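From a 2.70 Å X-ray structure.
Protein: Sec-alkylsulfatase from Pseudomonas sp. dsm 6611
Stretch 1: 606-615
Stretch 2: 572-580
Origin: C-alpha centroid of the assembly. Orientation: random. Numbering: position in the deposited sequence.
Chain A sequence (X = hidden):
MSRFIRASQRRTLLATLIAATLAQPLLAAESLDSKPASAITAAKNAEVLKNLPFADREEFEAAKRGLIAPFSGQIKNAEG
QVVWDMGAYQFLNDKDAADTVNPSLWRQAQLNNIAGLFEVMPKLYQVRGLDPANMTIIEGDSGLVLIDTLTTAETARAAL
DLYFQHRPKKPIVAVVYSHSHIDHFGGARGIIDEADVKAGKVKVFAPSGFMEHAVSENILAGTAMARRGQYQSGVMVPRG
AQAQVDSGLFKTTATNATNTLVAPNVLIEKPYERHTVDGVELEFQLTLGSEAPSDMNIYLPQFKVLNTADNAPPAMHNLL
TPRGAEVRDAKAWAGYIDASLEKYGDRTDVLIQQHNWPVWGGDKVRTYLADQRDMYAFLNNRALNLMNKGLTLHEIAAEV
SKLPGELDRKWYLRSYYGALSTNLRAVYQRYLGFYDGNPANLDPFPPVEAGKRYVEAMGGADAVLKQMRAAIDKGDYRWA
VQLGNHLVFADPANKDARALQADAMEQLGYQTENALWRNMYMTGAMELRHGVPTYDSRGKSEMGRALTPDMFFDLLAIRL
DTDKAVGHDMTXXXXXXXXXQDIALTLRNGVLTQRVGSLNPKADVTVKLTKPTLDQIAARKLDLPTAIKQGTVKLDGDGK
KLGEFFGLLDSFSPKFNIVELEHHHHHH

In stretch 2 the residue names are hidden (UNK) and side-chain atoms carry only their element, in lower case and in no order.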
ATOM      1  N   THR A 606      19.726  18.765 -27.572  1.00 91.64           N
ATOM      2  CA  THR A 606      18.753  17.925 -28.283  1.00 90.54           C
ATOM      3  C   THR A 606      19.485  16.664 -28.722  1.00 91.22           C
ATOM      4  O   THR A 606      20.546  16.754 -29.326  1.00 90.43           O
ATOM      5  CB  THR A 606      18.014  18.714 -29.386  1.00101.35           C
ATOM      6  OG1 THR A 606      17.404  19.870 -28.796  1.00105.37           O
ATOM      7  CG2 THR A 606      16.951  17.876 -30.115  1.00 97.35           C
ATOM      8  N   VAL A 607      18.979  15.499 -28.318  1.00 86.14           N
ATOM      9  CA  VAL A 607      19.630  14.211 -28.567  1.00 84.90           C
ATOM     10  C   VAL A 607      18.850  13.332 -29.551  1.00 87.77           C
ATOM     11  O   VAL A 607      17.870  12.687 -29.170  1.00 87.49           O
ATOM     12  CB  VAL A 607      19.961  13.460 -27.239  1.00 87.81           C
ATOM     13  CG1 VAL A 607      21.051  12.420 -27.455  1.00 87.18           C
ATOM     14  CG2 VAL A 607      20.353  14.420 -26.110  1.00 87.42           C
ATOM     15  N   LYS A 608      19.299  13.306 -30.816  1.00 83.63           N
ATOM     16  CA  LYS A 608      18.711  12.482 -31.872  1.00 83.92           C
ATOM     17  C   LYS A 608      19.453  11.143 -31.913  1.00 89.08           C
ATOM     18  O   LYS A 608      20.677  11.130 -32.051  1.00 89.63           O
ATOM     19  CB  LYS A 608      18.797  13.172 -33.244  1.00 86.50           C
ATOM     20  CG  LYS A 608      18.111  14.542 -33.328  1.00101.04           C
ATOM     21  CD  LYS A 608      17.573  14.841 -34.740  1.00109.17           C
ATOM     22  CE  LYS A 608      18.623  15.029 -35.822  1.00108.82           C
ATOM     23  NZ  LYS A 608      18.045  14.874 -37.186  1.00105.16           N
ATOM     24  N   LEU A 609      18.713  10.025 -31.756  1.00 84.73           N
ATOM     25  CA  LEU A 609      19.214   8.641 -31.735  1.00 83.72           C
ATOM     26  C   LEU A 609      18.057   7.696 -31.945  1.00 87.63           C
ATOM     27  O   LEU A 609      16.919   8.145 -32.087  1.00 87.69           O
ATOM     28  CB  LEU A 609      19.916   8.322 -30.384  1.00 83.53           C
ATOM     29  CG  LEU A 609      19.062   8.138 -29.095  1.00 87.62           C
ATOM     30  CD1 LEU A 609      19.928   7.708 -27.940  1.00 89.92           C
ATOM     31  CD2 LEU A 609      18.345   9.414 -28.682  1.00 87.14           C
ATOM     32  N   THR A 610      18.334   6.393 -31.933  1.00 84.70           N
ATOM     33  CA  THR A 610      17.314   5.351 -32.062  1.00 85.11           C
ATOM     34  C   THR A 610      17.264   4.530 -30.763  1.00 91.36           C
ATOM     35  O   THR A 610      18.241   4.551 -30.003  1.00 92.03           O
ATOM     36  CB  THR A 610      17.584   4.455 -33.295  1.00 87.08           C
ATOM     37  OG1 THR A 610      18.709   3.609 -33.058  1.00 82.10           O
ATOM     38  CG2 THR A 610      17.774   5.248 -34.571  1.00 83.95           C
ATOM     39  N   LYS A 611      16.146   3.800 -30.512  1.00 87.52           N
ATOM     40  CA  LYS A 611      16.033   2.930 -29.334  1.00 86.91           C
ATOM     41  C   LYS A 611      17.164   1.869 -29.324  1.00 88.90           C
ATOM     42  O   LYS A 611      17.854   1.804 -28.302  1.00 87.83           O
ATOM     43  CB  LYS A 611      14.643   2.279 -29.207  1.00 89.62           C
ATOM     44  CG  LYS A 611      14.389   1.637 -27.828  1.00104.31           C
ATOM     45  CD  LYS A 611      13.799   0.226 -27.947  1.00112.51           C
ATOM     46  CE  LYS A 611      13.678  -0.491 -26.623  1.00114.09           C
ATOM     47  NZ  LYS A 611      12.964  -1.796 -26.759  1.00119.70           N
ATOM     48  N   PRO A 612      17.461   1.119 -30.437  1.00 84.54           N
ATOM     49  CA  PRO A 612      18.584   0.161 -30.379  1.00 84.00           C
ATOM     50  C   PRO A 612      19.931   0.782 -29.975  1.00 86.73           C
ATOM     51  O   PRO A 612      20.675   0.131 -29.244  1.00 85.48           O
ATOM     52  CB  PRO A 612      18.599  -0.489 -31.770  1.00 85.78           C
ATOM     53  CG  PRO A 612      17.745   0.365 -32.636  1.00 90.42           C
ATOM     54  CD  PRO A 612      16.769   1.053 -31.746  1.00 85.94           C
ATOM     55  N   THR A 613      20.209   2.057 -30.377  1.00 83.45           N
ATOM     56  CA  THR A 613      21.439   2.761 -29.982  1.00 82.99           C
ATOM     57  C   THR A 613      21.368   3.162 -28.510  1.00 84.69           C
ATOM     58  O   THR A 613      22.342   2.950 -27.795  1.00 83.81           O
ATOM     59  CB  THR A 613      21.845   3.920 -30.928  1.00 92.50           C
ATOM     60  OG1 THR A 613      21.010   5.058 -30.727  1.00 94.51           O
ATOM     61  CG2 THR A 613      21.896   3.509 -32.404  1.00 89.77           C
ATOM     62  N   LEU A 614      20.200   3.674 -28.042  1.00 81.02           N
ATOM     63  CA  LEU A 614      19.977   4.039 -26.628  1.00 81.27           C
ATOM     64  C   LEU A 614      20.227   2.818 -25.768  1.00 86.68           C
ATOM     65  O   LEU A 614      20.902   2.926 -24.746  1.00 85.59           O
ATOM     66  CB  LEU A 614      18.541   4.570 -26.374  1.00 81.17           C
ATOM     67  CG  LEU A 614      18.183   4.952 -24.918  1.00 85.26           C
ATOM     68  CD1 LEU A 614      18.608   6.383 -24.578  1.00 85.03           C
ATOM     69  CD2 LEU A 614      16.700   4.775 -24.658  1.00 87.10           C
ATOM     70  N   ASP A 615      19.716   1.649 -26.222  1.00 85.26           N
ATOM     71  CA  ASP A 615      19.854   0.347 -25.576  1.00 85.60           C
ATOM     72  C   ASP A 615      21.319  -0.027 -25.400  1.00 88.89           C
ATOM     73  O   ASP A 615      21.692  -0.480 -24.316  1.00 89.62           O
ATOM     74  CB  ASP A 615      19.098  -0.746 -26.365  1.00 88.10           C
ATOM     75  CG  ASP A 615      17.577  -0.685 -26.304  1.00 99.09           C
ATOM     76  OD1 ASP A 615      17.028  -0.473 -25.187  1.00106.95           O
ATOM     77  OD2 ASP A 615      16.934  -0.933 -27.350  1.00 98.61           O
ATOM     78  N   UNK A 572      16.961  18.750 -21.512  1.00 90.59           N
ATOM     79  CA  UNK A 572      17.473  17.895 -22.575  1.00 89.82           C
ATOM     80  C   UNK A 572      16.335  17.297 -23.381  1.00 92.27           C
ATOM     81  O   UNK A 572      15.574  16.489 -22.848  1.00 93.25           O
ATOM     82  c   UNK A 572      19.529  17.100 -21.043  1.00 95.21           C
ATOM     83  c   UNK A 572      19.068  17.221 -19.582  1.00 95.54           C
ATOM     84  c   UNK A 572      20.611  16.031 -21.115  1.00 97.80           C
ATOM     85  c   UNK A 572      18.346  16.750 -21.988  1.00 90.06           C
ATOM     86  N   UNK A 573      16.208  17.683 -24.660  1.00 85.99           N
ATOM     87  CA  UNK A 573      15.237  17.076 -25.566  1.00 84.09           C
ATOM     88  C   UNK A 573      15.876  15.807 -26.114  1.00 84.20           C
ATOM     89  O   UNK A 573      17.090  15.763 -26.329  1.00 84.00           O
ATOM     90  c   UNK A 573      13.838  19.035 -26.355  1.00126.95           C
ATOM     91  n   UNK A 573      13.753  20.081 -27.162  1.00123.94           N
ATOM     92  o   UNK A 573      13.089  18.899 -25.378  1.00123.80           O
ATOM     93  c   UNK A 573      14.870  18.003 -26.716  1.00 86.81           C
ATOM     94  N   UNK A 574      15.066  14.763 -26.283  1.00 77.00           N
ATOM     95  CA  UNK A 574      15.472  13.465 -26.806  1.00 74.58           C
ATOM     96  C   UNK A 574      14.498  13.118 -27.921  1.00 77.22           C
ATOM     97  O   UNK A 574      13.277  13.259 -27.745  1.00 77.82           O
ATOM     98  c   UNK A 574      19.377  10.087 -24.802  1.00 74.25           C
ATOM     99  c   UNK A 574      15.430  12.401 -25.697  1.00 72.30           C
ATOM    100  c   UNK A 574      17.663  11.743 -24.510  1.00 71.78           C
ATOM    101  c   UNK A 574      16.515  13.445 -23.621  1.00 75.05           C
ATOM    102  c   UNK A 574      19.573  11.652 -22.955  1.00 74.55           C
ATOM    103  n   UNK A 574      17.661  13.280 -22.878  1.00 74.44           N
ATOM    104  c   UNK A 574      20.066  10.597 -23.688  1.00 74.79           C
ATOM    105  c   UNK A 574      16.490  12.549 -24.651  1.00 72.26           C
ATOM    106  c   UNK A 574      18.179  10.644 -25.219  1.00 72.90           C
ATOM    107  c   UNK A 574      18.370  12.221 -23.382  1.00 75.57           C
ATOM    108  N   UNK A 575      15.031  12.727 -29.090  1.00 71.15           N
ATOM    109  CA  UNK A 575      14.211  12.388 -30.252  1.00 69.44           C
ATOM    110  C   UNK A 575      14.609  11.065 -30.820  1.00 73.98           C
ATOM    111  O   UNK A 575      15.775  10.850 -31.144  1.00 73.36           O
ATOM    112  c   UNK A 575      14.670  14.837 -30.940  1.00 72.08           C
ATOM    113  c   UNK A 575      13.952  13.527 -31.294  1.00 72.18           C
ATOM    114  c   UNK A 575      14.230  13.099 -32.734  1.00 71.49           C
ATOM    115  N   UNK A 576      13.646  10.151 -30.865  1.00 72.30           N
ATOM    116  CA  UNK A 576      13.836   8.786 -31.324  1.00 73.21           C
ATOM    117  C   UNK A 576      13.139   8.578 -32.663  1.00 81.61           C
ATOM    118  O   UNK A 576      11.925   8.366 -32.716  1.00 81.49           O
ATOM    119  c   UNK A 576      13.801   8.690 -27.934  1.00 77.63           C
ATOM    120  c   UNK A 576      14.514   8.685 -26.729  1.00 80.47           C
ATOM    121  c   UNK A 576      13.343   7.799 -30.251  1.00 74.72           C
ATOM    122  c   UNK A 576      15.883   6.912 -27.556  1.00 79.11           C
ATOM    123  c   UNK A 576      15.171   6.917 -28.759  1.00 77.87           C
ATOM    124  c   UNK A 576      14.131   7.811 -28.963  1.00 75.47           C
ATOM    125  c   UNK A 576      15.552   7.798 -26.548  1.00 78.54           C
ATOM    126  N   UNK A 577      13.920   8.682 -33.743  1.00 82.30           N
ATOM    127  CA  UNK A 577      13.477   8.571 -35.136  1.00 84.77           C
ATOM    128  C   UNK A 577      12.765   7.258 -35.470  1.00 91.74           C
ATOM    129  O   UNK A 577      11.738   7.274 -36.159  1.00 92.10           O
ATOM    130  o   UNK A 577      17.063  10.200 -35.147  1.00113.63           O
ATOM    131  c   UNK A 577      15.963   8.177 -35.834  1.00101.93           C
ATOM    132  c   UNK A 577      17.203   9.035 -35.587  1.00122.21           C
ATOM    133  c   UNK A 577      14.630   8.874 -36.126  1.00 86.87           C
ATOM    134  o   UNK A 577      18.326   8.523 -35.815  1.00107.74           O
ATOM    135  N   UNK A 578      13.290   6.134 -34.953  1.00 89.01           N
ATOM    136  CA  UNK A 578      12.724   4.798 -35.159  1.00 89.10           C
ATOM    137  C   UNK A 578      11.389   4.601 -34.415  1.00 93.38           C
ATOM    138  O   UNK A 578      10.603   3.725 -34.790  1.00 93.48           O
ATOM    139  c   UNK A 578      14.001   3.686 -33.223  1.00100.04           C
ATOM    140  o   UNK A 578      14.028   2.567 -32.656  1.00104.54           O
ATOM    141  c   UNK A 578      13.741   3.725 -34.717  1.00 90.91           C
ATOM    142  o   UNK A 578      14.159   4.775 -32.616  1.00100.66           O
ATOM    143  N   UNK A 579      11.158   5.399 -33.352  1.00 89.52           N
ATOM    144  CA  UNK A 579       9.981   5.336 -32.484  1.00 89.18           C
ATOM    145  C   UNK A 579       8.973   6.431 -32.748  1.00 92.57           C
ATOM    146  O   UNK A 579       7.869   6.363 -32.198  1.00 92.23           O
ATOM    147  c   UNK A 579      10.428   5.468 -31.019  1.00 89.31           C
ATOM    148  c   UNK A 579      11.731   4.527 -29.144  1.00 93.94           C
ATOM    149  c   UNK A 579       9.573   3.523 -29.714  1.00 97.01           C
ATOM    150  c   UNK A 579      10.804   4.205 -30.276  1.00 93.96           C
ATOM    151  N   UNK A 580       9.362   7.474 -33.521  1.00 88.50           N
ATOM    152  CA  UNK A 580       8.568   8.683 -33.788  1.00 87.68           C
ATOM    153  C   UNK A 580       8.061   9.317 -32.466  1.00 90.27           C
ATOM    154  O   UNK A 580       6.944   9.841 -32.376  1.00 89.80           O
ATOM    155  n   UNK A 580       3.221   6.817 -34.521  1.00126.07           N
ATOM    156  c   UNK A 580       4.198   6.547 -35.609  1.00119.46           C
ATOM    157  c   UNK A 580       6.314   7.558 -34.622  1.00101.88           C
ATOM    158  c   UNK A 580       5.254   7.624 -35.728  1.00111.00           C
ATOM    159  c   UNK A 580       7.501   8.494 -34.907  1.00 90.01           C
TER

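Position 572 carries four carbons, forked at the second, and its side chain makes no close contact with stretch 1. The fork makes it Leu-572, a buried lead-in to the pairing; Leu-572 CB stays 5.1 Å from Val-607 CG2.

Position 573 has two carbons, the second bearing one oxygen and one nitrogen, a carboxamide beside Thr-606: Asn-573. Its backbone makes the hydrogen bond, Val-607 N donating to Asn-573 O at 2.8 Å, and Asn-573 CB lies 3.8 Å from Thr-606 OG1. Both side-chain polar atoms are satisfied elsewhere in the structure.

At 574 one carbon leads into fused five- and six-membered rings of eight carbons and one nitrogen, lying against Val-607, Leu-609 and Leu-614. Only tryptophan provides this. Val-607 CB sits over the face of the six-membered ring of Trp-574, 4.0 Å from its centroid, a CH-pi contact. Leu-609 CD2 meets the ring edge, 3.7 Å from Trp-574 CE3, and Leu-614 CD1 comes within 3.8 Å of Trp-574 CZ3.

Position 575 shows three carbons, one carrying the other two, beside Thr-606 and Lys-608. Branching at CB without oxygen gives Val-575. Val-575 N donates to Val-607 O (2.8 Å) and Val-575 O accepts from Leu-609 N (3.1 Å), so this residue is bonded through both backbone groups. Val-575 CG1 also lies 3.9 Å from Thr-606 CG2.

Position 576 has one carbon and a six-carbon ring with no hydroxyl, packed against Leu-609 and Leu-614: Phe-576. Leu-609 CD2 rests over its face, 4.0 Å from the centroid, and Leu-614 CD2 approaches Phe-576 CE2 at 3.7 Å.

At 577 three carbons end in two oxygens near Thr-610, the length of Glu-577. Glu-577 N makes a weak bond to Leu-609 O at 3.5 Å as the strand pairing runs out; Glu-577 OE2 reaches Thr-610 CG2 at 3.5 Å.

Position 578 has two carbons, the second with two oxygens, a carboxylate facing the backbone N of Lys-611: Asp-578. Lys-611 N donates to Asp-578 OD1 at 3.1 Å, with a weak second bond to Asp-578 OD2 at 3.3 Å, so the carboxylate receives a backbone NH in the first turn of the helix.

Position 579, four carbons forked at the second and touching Lys-611, is Leu-579; Leu-579 CD1 packs 3.7 Å from Lys-611 CB.

Position 580, four carbons in a row ending in nitrogen, is Lys-580, whose side chain is out of reach of stretch 1.

The rules read plainly. Parallel strands supply the register, with alternate residues sharing a face. Val-607 and Leu-609 pack with Trp-574 and Phe-576 on one face, where Leu-614 of the following helix joins both rings. Beyond the strands, Asp-578 ties the loop to the helix start, while Thr-610 caps that helix by accepting a weak bond from Thr-613 N.

Stretch 2 (572-580) LNWVFEDLK
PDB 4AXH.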